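Long-range contacts in SM80.1 Vicilin (Solanum melongena, PDB 5VF5), which probably serves as a 7S seed storage globulin, a bicupin of the vicilin family, and binds a copper ion in its C-terminal cupin domain: residues F14-Q20 with R31-F36; G142-S148 with F173-G179; F220-Q226 with Q389-A394. All coordinates share one frame. Where two conformers were deposited one is given. Residue numbers count along the deposited sequence, not the author numbering.

Contact 1: F14-Q20 with R31-F36; sequences FKSQRFQ and RILPKF
Residues 14-20 leave the short strand 13-14, make one 3-10 turn over 16-18 and enter strand 20-21, which runs antiparallel to the end of strand 28-32. The 3-10 turn is closed by Arg18 N to Lys15 O (2.8 Å) and Phe19 N to Ser16 O (3.1 Å). Gln20 and Ile32 form an antiparallel hydrogen-bonded pair, CA-CA 5.2 Å: Gln20 N donates to Ile32 O at 2.9 Å and Ile32 N to Gln20 O at 3.0 Å. Both acceptors carry more. Ile32 O takes a water 2.9 Å away that also donates to Gln20 OE1 (2.9 Å), and Gln20 O receives a CA-H...O contact from Arg31 CA at 3.2 Å. A second water donates to Ser16 O (3.1 Å) and accepts from Arg31 NE (2.8 Å). Arg31 (chi1 p) forms salt bridges through NH1 with Glu55 and NH2 with Asp29, while Arg18 NH2 bonds to Gln38.

Apolar side chains fill the other part of the contact. Leu33 (chi1 t, chi2 p) puts CD1 over the face of the Phe19 ring, 4.1 Å from its centroid in a CH-pi contact, and 3.8 Å from Phe14 CB. Phe14 and Phe36, both m, form a T-shaped pair, the edge of Phe36 toward the face of Phe14, with centroids 5.5 Å apart and planes at 86°. Val318 and Val320 of strand 318-321 touch this aromatic group. Backbone pairing thus fixes the register, and the buried join between the cupin domains combines ring and aliphatic packing with the strand pairing of Phe14 to Val318 and the bonds of Ser16 and Lys15 to Asp317.

Contact 2: G142-S148 with F173-G179; sequences GGENPES and FRQQKQG
Neither segment is helix or strand: 142-148 is a tight loop held by Gly143 N to Pro146 O (2.8 Å), with a cis peptide before Pro146, and 173-179 is the irregular exit from helix 166-172. CA atoms come closest at Gly143-Phe173 (4.5 Å) and Asn145-Lys177 (4.4 Å). Gln176 O accepts from Asn145 N at 3.0 Å and, weakly, from Glu144 N at 2.9 Å; Gly179 N donates to Asn145 O at 2.9 Å. A water links Gly142 O (2.8 Å) to Gln176 N (2.9 Å). Gly143 CA lies 3.0 Å from Phe173 O, where a side chain would be tightly pressed.

Asn145 (chi1 t) sends ND2 to Lys177 O at 3.1 Å. Glu144 OE1 stays 4.3 Å from Lys177 NZ, beyond a salt bridge, and NZ instead bonds Arg174 O (2.8 Å). Pro146 and Gln176 both touch Leu63 of strand 60-65, and Phe173 stacks on Tyr150. The arrangement closes the base of the helical extension of the N-terminal cupin module, an element characteristic of 7S vicilins.

Contact 3: F220-Q226 with Q389-A394; sequences FGSRFGQ and QSYFVA
Two layers of the C-terminal cupin meet in this contact, at the edge strand 220-222 of one sheet: the hairpin of strands 220-222 and 225-230 packs face-on over strand 392-394, which pairs with strand 254-261. The axes of 220-222 and 392-394 approach to 7.2 Å at 24°, and no backbone hydrogen bond joins the two segments. A type I turn from Ser222 to Gly225 ends the hairpin, with Ser222 N to Gly225 O at 2.9 Å and Gly225 N to Ser222 O at 3.2 Å. Ser222 (chi1 p) makes an ST turn, OG accepting from Phe224 N at 3.1 Å, and the same OG donates to Phe392 O at 2.7 Å.

Such layering of one sheet on another is the jelly-roll plan of cupins, and Phe392 (chi1 m) is wedged between the layers against Met248, Ile250 and Val256. Gly225 CA sits over its face, 3.8 Å from the ring centroid; a CB there would clash with Phe392 CD2. Phe224 (chi1 m) spreads its ring over the Val393-Ala394 peptide, CG 3.6 Å from Val393 C and CD2 3.5 Å from Ala394 N. Tyr391, at a positive phi of 76°, receives Phe220 CB over its ring face, 3.9 Å from the centroid, and both rings meet Phe353 edge-to-face. A water accepts from Arg223 N (2.9 Å) and donates to Gln389 OE1 (2.8 Å).

How the contacts relate
From the N terminus, the chain first pairs strand 13-14 with strand 318-321 of the C-terminal cupin, then closes contact 1 over ten intervening residues as it turns into the N-terminal cupin sheet. Contact 2 follows, closing a loop of 24 residues that holds helices 155-162 and 166-172. Contact 3 closes the longest, 162 residues, bringing the end of the second cupin back to its opening hairpin. The three are in series; none nests or crosses. Contact 1 is the most central, joining the two domains, whereas contacts 2 and 3 lie on opposite sides of the chain's centre, their own centres about 51 Å apart, one in each half.

Contact 1: F14-Q20 with R31-F36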
# COMPACT_ATOMS: atom_id res chain seq x y z
N PHE A 14 -8.22 1.79 9.98
CA PHE A 14 -7.03 1.39 10.74
C PHE A 14 -6.18 2.63 10.87
O PHE A 14 -5.48 3.04 9.94
CB PHE A 14 -6.25 0.28 10.05
CG PHE A 14 -7.01 -1.03 9.94
CD1 PHE A 14 -7.98 -1.21 9.00
CD2 PHE A 14 -6.76 -2.07 10.83
CE1 PHE A 14 -8.72 -2.39 8.93
CE2 PHE A 14 -7.45 -3.27 10.73
CZ PHE A 14 -8.46 -3.43 9.80
N LYS A 15 -6.27 3.28 12.01
CA LYS A 15 -5.50 4.47 12.25
C LYS A 15 -3.98 4.18 12.22
O LYS A 15 -3.53 3.08 12.57
CB LYS A 15 -5.92 5.11 13.57
CG LYS A 15 -7.36 5.63 13.53
CD LYS A 15 -7.53 6.86 12.67
CE LYS A 15 -6.74 7.99 13.26
NZ LYS A 15 -6.86 9.22 12.43
N SER A 16 -3.20 5.21 11.89
CA SER A 16 -1.77 5.05 11.76
C SER A 16 -1.10 4.46 13.01
O SER A 16 -0.14 3.67 12.90
CB SER A 16 -1.10 6.35 11.33
OG SER A 16 -1.17 7.27 12.40
N GLN A 17 -1.62 4.80 14.18
CA GLN A 17 -1.05 4.32 15.43
C GLN A 17 -1.15 2.81 15.59
O GLN A 17 -0.48 2.24 16.44
CB GLN A 17 -1.70 5.04 16.61
CG GLN A 17 -1.24 6.48 16.73
N ARG A 18 -2.03 2.17 14.80
CA ARG A 18 -2.16 0.72 14.86
C ARG A 18 -1.04 -0.03 14.19
O ARG A 18 -0.88 -1.22 14.43
CB ARG A 18 -3.53 0.27 14.36
CG ARG A 18 -4.58 0.70 15.39
CD ARG A 18 -5.95 0.27 15.08
NE ARG A 18 -6.18 -1.16 14.94
CZ ARG A 18 -7.23 -1.65 14.30
NH1 ARG A 18 -8.14 -0.82 13.82
NH2 ARG A 18 -7.38 -2.97 14.16
N PHE A 19 -0.27 0.65 13.36
CA PHE A 19 0.91 0.03 12.78
C PHE A 19 1.93 -0.23 13.92
O PHE A 19 2.18 0.66 14.71
CB PHE A 19 1.60 0.84 11.69
CG PHE A 19 0.88 0.87 10.35
CD1 PHE A 19 -0.31 1.58 10.18
CD2 PHE A 19 1.41 0.25 9.26
CE1 PHE A 19 -0.93 1.60 8.96
CE2 PHE A 19 0.81 0.32 8.01
CZ PHE A 19 -0.36 0.98 7.86
N GLN A 20 2.48 -1.43 13.98
CA GLN A 20 3.40 -1.83 15.07
C GLN A 20 4.82 -1.94 14.55
O GLN A 20 5.04 -2.70 13.59
CB GLN A 20 2.93 -3.16 15.65
CG GLN A 20 1.57 -3.06 16.32
CD GLN A 20 1.10 -4.34 16.98
OE1 GLN A 20 0.86 -5.37 16.32
NE2 GLN A 20 0.91 -4.27 18.30
N ARG A 31 7.09 -0.77 10.20
CA ARG A 31 5.91 -1.00 11.00
C ARG A 31 4.84 -1.64 10.19
O ARG A 31 4.67 -1.31 9.02
CB ARG A 31 5.41 0.25 11.68
CG ARG A 31 5.18 1.46 10.89
CD ARG A 31 5.03 2.61 11.92
NE ARG A 31 4.81 3.78 11.17
CZ ARG A 31 5.73 4.61 10.73
NH1 ARG A 31 5.35 5.63 10.01
NH2 ARG A 31 7.02 4.46 11.07
N ILE A 32 4.12 -2.56 10.79
CA ILE A 32 3.18 -3.40 10.09
C ILE A 32 1.84 -3.37 10.80
O ILE A 32 1.73 -3.40 12.03
CB ILE A 32 3.71 -4.83 9.95
CG1 ILE A 32 2.83 -5.73 9.07
CG2 ILE A 32 3.99 -5.47 11.28
CD1 ILE A 32 3.53 -7.04 8.67
N LEU A 33 0.79 -3.28 10.02
CA LEU A 33 -0.57 -3.31 10.57
C LEU A 33 -0.85 -4.74 11.03
O LEU A 33 -0.35 -5.70 10.43
CB LEU A 33 -1.54 -2.91 9.48
CG LEU A 33 -2.88 -2.42 9.81
CD1 LEU A 33 -2.84 -1.21 10.78
CD2 LEU A 33 -3.58 -2.03 8.52
N PRO A 34 -1.67 -4.92 12.10
CA PRO A 34 -2.08 -6.27 12.44
C PRO A 34 -2.82 -6.99 11.32
O PRO A 34 -3.30 -6.34 10.37
CB PRO A 34 -2.99 -6.06 13.65
CG PRO A 34 -2.52 -4.77 14.23
CD PRO A 34 -2.18 -3.92 13.03
N LYS A 35 -2.98 -8.29 11.45
CA LYS A 35 -3.84 -9.00 10.53
C LYS A 35 -5.19 -8.33 10.42
O LYS A 35 -5.72 -7.82 11.43
CB LYS A 35 -4.09 -10.43 11.02
CG LYS A 35 -2.93 -11.35 10.78
CD LYS A 35 -3.25 -12.79 11.16
CE LYS A 35 -4.47 -13.35 10.41
NZ LYS A 35 -4.69 -14.80 10.67
N PHE A 36 -5.78 -8.31 9.24
CA PHE A 36 -7.04 -7.57 9.08
C PHE A 36 -8.21 -8.13 9.87
O PHE A 36 -9.16 -7.40 10.19
CB PHE A 36 -7.37 -7.50 7.60
CG PHE A 36 -6.47 -6.60 6.84
CD1 PHE A 36 -6.51 -5.21 7.06
CD2 PHE A 36 -5.62 -7.07 5.88
CE1 PHE A 36 -5.71 -4.38 6.32
CE2 PHE A 36 -4.79 -6.22 5.18
CZ PHE A 36 -4.86 -4.87 5.39
O HOH W 1 2.08 4.18 10.82
O HOH W 2 1.24 -5.82 13.53

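Contact 2: G142-S148 with F173-G179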
# COMPACT_ATOMS: atom_id res chain seq x y z
N GLY A 142 23.20 -9.14 10.65
CA GLY A 142 22.88 -8.92 12.06
C GLY A 142 23.85 -9.63 12.94
O GLY A 142 24.92 -10.07 12.50
N GLY A 143 23.47 -9.76 14.20
CA GLY A 143 24.35 -10.37 15.17
C GLY A 143 23.64 -10.49 16.49
O GLY A 143 22.73 -11.31 16.64
N GLU A 144 24.00 -9.61 17.41
CA GLU A 144 23.22 -9.49 18.64
C GLU A 144 21.94 -8.69 18.39
O GLU A 144 20.87 -9.02 18.92
CB GLU A 144 24.03 -8.85 19.76
CG GLU A 144 24.98 -9.88 20.37
CD GLU A 144 25.82 -9.33 21.48
OE1 GLU A 144 25.51 -8.20 21.94
OE2 GLU A 144 26.77 -10.06 21.87
N ASN A 145 22.05 -7.61 17.61
CA ASN A 145 20.94 -6.71 17.35
C ASN A 145 21.06 -6.04 15.97
O ASN A 145 22.01 -5.27 15.76
CB ASN A 145 20.90 -5.65 18.44
CG ASN A 145 19.74 -4.74 18.28
OD1 ASN A 145 18.64 -5.20 17.98
ND2 ASN A 145 19.98 -3.44 18.42
N PRO A 146 20.15 -6.35 15.00
CA PRO A 146 19.12 -7.37 15.10
C PRO A 146 19.72 -8.76 15.22
O PRO A 146 20.86 -8.97 14.81
CB PRO A 146 18.36 -7.21 13.78
CG PRO A 146 19.42 -6.83 12.83
CD PRO A 146 20.43 -6.01 13.60
N GLU A 147 18.98 -9.69 15.83
CA GLU A 147 19.46 -11.06 15.94
C GLU A 147 19.54 -11.65 14.55
O GLU A 147 18.55 -11.63 13.81
CB GLU A 147 18.53 -11.89 16.82
CG GLU A 147 19.01 -13.28 17.11
CD GLU A 147 18.02 -13.98 18.01
OE1 GLU A 147 17.74 -13.47 19.12
OE2 GLU A 147 17.52 -15.01 17.56
N SER A 148 20.72 -12.17 14.19
CA SER A 148 20.86 -12.92 12.96
C SER A 148 20.35 -14.32 13.15
O SER A 148 20.66 -14.97 14.15
CB SER A 148 22.33 -13.00 12.54
OG SER A 148 22.50 -13.84 11.39
N PHE A 173 29.18 -13.32 14.21
CA PHE A 173 27.75 -13.19 14.44
C PHE A 173 27.38 -12.54 15.75
O PHE A 173 26.22 -12.51 16.08
CB PHE A 173 27.03 -14.52 14.24
CG PHE A 173 27.04 -14.98 12.80
CD1 PHE A 173 26.41 -14.24 11.83
CD2 PHE A 173 27.68 -16.14 12.44
CE1 PHE A 173 26.44 -14.66 10.51
CE2 PHE A 173 27.69 -16.57 11.15
CZ PHE A 173 27.10 -15.82 10.17
N ARG A 174 28.38 -11.98 16.46
CA ARG A 174 28.18 -11.18 17.70
C ARG A 174 28.54 -9.70 17.55
O ARG A 174 28.29 -8.92 18.45
CB ARG A 174 29.06 -11.72 18.87
CG ARG A 174 28.73 -13.07 19.45
CD ARG A 174 29.42 -13.23 20.82
NE ARG A 174 30.88 -13.03 20.81
CZ ARG A 174 31.79 -13.99 20.59
NH1 ARG A 174 31.43 -15.25 20.31
NH2 ARG A 174 33.09 -13.68 20.62
N GLN A 175 29.13 -9.30 16.43
CA GLN A 175 29.67 -7.95 16.32
C GLN A 175 28.60 -6.88 16.16
O GLN A 175 28.78 -5.76 16.64
CB GLN A 175 30.65 -7.84 15.16
CG GLN A 175 31.86 -8.74 15.30
CD GLN A 175 32.54 -8.53 16.64
OE1 GLN A 175 33.06 -7.43 16.90
NE2 GLN A 175 32.50 -9.56 17.52
N GLN A 176 27.54 -7.18 15.39
CA GLN A 176 26.50 -6.19 15.12
C GLN A 176 25.55 -6.03 16.28
O GLN A 176 24.87 -6.98 16.65
CB GLN A 176 25.72 -6.59 13.84
CG GLN A 176 24.66 -5.57 13.40
CD GLN A 176 25.24 -4.23 13.10
OE1 GLN A 176 25.37 -3.38 13.98
NE2 GLN A 176 25.67 -4.04 11.85
N LYS A 177 25.51 -4.80 16.78
CA LYS A 177 24.68 -4.44 17.92
C LYS A 177 23.81 -3.18 17.69
O LYS A 177 23.04 -2.83 18.56
CB LYS A 177 25.57 -4.17 19.14
CG LYS A 177 26.49 -5.33 19.52
CD LYS A 177 27.37 -5.01 20.72
CE LYS A 177 28.20 -6.22 21.12
NZ LYS A 177 29.04 -6.78 20.03
N GLN A 178 23.93 -2.57 16.53
CA GLN A 178 23.39 -1.25 16.25
C GLN A 178 21.94 -1.26 15.76
O GLN A 178 21.34 -0.21 15.68
CB GLN A 178 24.27 -0.54 15.22
CG GLN A 178 25.75 -0.46 15.56
CD GLN A 178 26.59 -0.04 14.37
OE1 GLN A 178 26.96 1.12 14.30
NE2 GLN A 178 26.84 -0.98 13.36
N GLY A 179 21.41 -2.43 15.39
CA GLY A 179 20.04 -2.56 14.95
C GLY A 179 19.87 -2.61 13.45
O GLY A 179 20.85 -2.68 12.71
O HOH W 3 27.32 -9.58 13.78

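Contact 3: F220-Q226 with Q389-A394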
# COMPACT_ATOMS: atom_id res chain seq x y z
N PHE A 220 -8.96 8.14 -14.99
CA PHE A 220 -10.11 9.03 -14.69
C PHE A 220 -9.50 10.33 -14.19
O PHE A 220 -8.61 10.29 -13.35
CB PHE A 220 -11.07 8.46 -13.61
CG PHE A 220 -11.59 7.09 -13.95
CD1 PHE A 220 -12.46 6.92 -15.03
CD2 PHE A 220 -11.23 5.96 -13.21
CE1 PHE A 220 -12.96 5.67 -15.36
CE2 PHE A 220 -11.72 4.71 -13.57
CZ PHE A 220 -12.57 4.56 -14.66
N GLY A 221 -9.90 11.49 -14.72
CA GLY A 221 -9.43 12.69 -14.14
C GLY A 221 -10.29 13.83 -14.53
O GLY A 221 -11.09 13.74 -15.46
N SER A 222 -10.14 14.88 -13.74
CA SER A 222 -10.76 16.15 -14.02
C SER A 222 -9.94 17.24 -13.35
O SER A 222 -8.88 16.97 -12.76
CB SER A 222 -12.15 16.18 -13.45
OG SER A 222 -12.09 16.32 -12.05
N ARG A 223 -10.42 18.49 -13.41
CA ARG A 223 -9.65 19.52 -12.75
C ARG A 223 -9.61 19.38 -11.22
O ARG A 223 -8.86 20.10 -10.59
CB ARG A 223 -10.14 20.91 -13.14
CG ARG A 223 -11.50 21.31 -12.63
CD ARG A 223 -11.87 22.64 -13.32
NE ARG A 223 -13.16 23.19 -12.94
CZ ARG A 223 -13.38 24.15 -12.04
NH1 ARG A 223 -14.63 24.56 -11.81
NH2 ARG A 223 -12.38 24.71 -11.35
N PHE A 224 -10.43 18.48 -10.65
CA PHE A 224 -10.43 18.26 -9.21
C PHE A 224 -9.76 17.00 -8.73
O PHE A 224 -9.72 16.78 -7.53
CB PHE A 224 -11.85 18.35 -8.64
CG PHE A 224 -12.27 19.77 -8.42
CD1 PHE A 224 -11.79 20.46 -7.31
CD2 PHE A 224 -13.09 20.39 -9.31
CE1 PHE A 224 -12.13 21.80 -7.10
CE2 PHE A 224 -13.45 21.73 -9.11
CZ PHE A 224 -12.99 22.41 -8.00
N GLY A 225 -9.22 16.18 -9.63
CA GLY A 225 -8.50 15.00 -9.17
C GLY A 225 -8.11 14.06 -10.26
O GLY A 225 -8.45 14.26 -11.42
N GLN A 226 -7.33 13.03 -9.87
CA GLN A 226 -6.72 12.11 -10.81
C GLN A 226 -6.75 10.69 -10.22
O GLN A 226 -6.49 10.53 -9.02
CB GLN A 226 -5.27 12.53 -11.04
CG GLN A 226 -5.09 13.96 -11.57
CD GLN A 226 -5.02 15.00 -10.47
OE1 GLN A 226 -4.39 14.79 -9.45
NE2 GLN A 226 -5.69 16.14 -10.66
N GLN A 389 -19.82 17.42 -14.91
CA GLN A 389 -18.44 16.94 -14.72
C GLN A 389 -18.45 15.48 -14.32
O GLN A 389 -19.49 14.95 -13.90
CB GLN A 389 -17.68 17.78 -13.68
CG GLN A 389 -17.32 19.19 -14.16
CD GLN A 389 -16.15 19.20 -15.14
OE1 GLN A 389 -15.02 18.87 -14.76
NE2 GLN A 389 -16.41 19.54 -16.40
N SER A 390 -17.31 14.83 -14.46
CA SER A 390 -17.14 13.42 -14.08
C SER A 390 -16.00 13.23 -13.14
O SER A 390 -15.07 14.03 -13.11
CB SER A 390 -16.91 12.53 -15.32
OG SER A 390 -18.04 12.53 -16.17
N TYR A 391 -16.15 12.18 -12.32
CA TYR A 391 -15.07 11.57 -11.51
C TYR A 391 -14.68 12.34 -10.29
O TYR A 391 -14.83 11.84 -9.15
CB TYR A 391 -13.82 11.28 -12.37
CG TYR A 391 -14.14 10.58 -13.66
CD1 TYR A 391 -14.93 9.46 -13.69
CD2 TYR A 391 -13.69 11.09 -14.86
CE1 TYR A 391 -15.26 8.83 -14.89
CE2 TYR A 391 -13.99 10.46 -16.05
CZ TYR A 391 -14.77 9.35 -16.07
OH TYR A 391 -15.04 8.74 -17.27
N PHE A 392 -14.24 13.59 -10.47
CA PHE A 392 -13.91 14.47 -9.34
C PHE A 392 -14.50 15.84 -9.57
O PHE A 392 -14.45 16.35 -10.70
CB PHE A 392 -12.41 14.61 -9.15
CG PHE A 392 -11.66 13.30 -9.06
CD1 PHE A 392 -11.23 12.65 -10.21
CD2 PHE A 392 -11.32 12.77 -7.85
CE1 PHE A 392 -10.51 11.46 -10.13
CE2 PHE A 392 -10.59 11.59 -7.76
CZ PHE A 392 -10.18 10.94 -8.89
N VAL A 393 -15.07 16.40 -8.51
CA VAL A 393 -15.75 17.69 -8.59
C VAL A 393 -15.47 18.51 -7.34
O VAL A 393 -14.87 18.01 -6.39
CB VAL A 393 -17.28 17.51 -8.79
CG1 VAL A 393 -17.60 16.69 -10.00
CG2 VAL A 393 -17.95 16.89 -7.60
N ALA A 394 -15.93 19.77 -7.31
CA ALA A 394 -15.81 20.55 -6.10
C ALA A 394 -16.60 19.89 -4.97
O ALA A 394 -17.73 19.47 -5.14
CB ALA A 394 -16.34 21.96 -6.33
O HOH W 4 -12.33 19.05 -15.57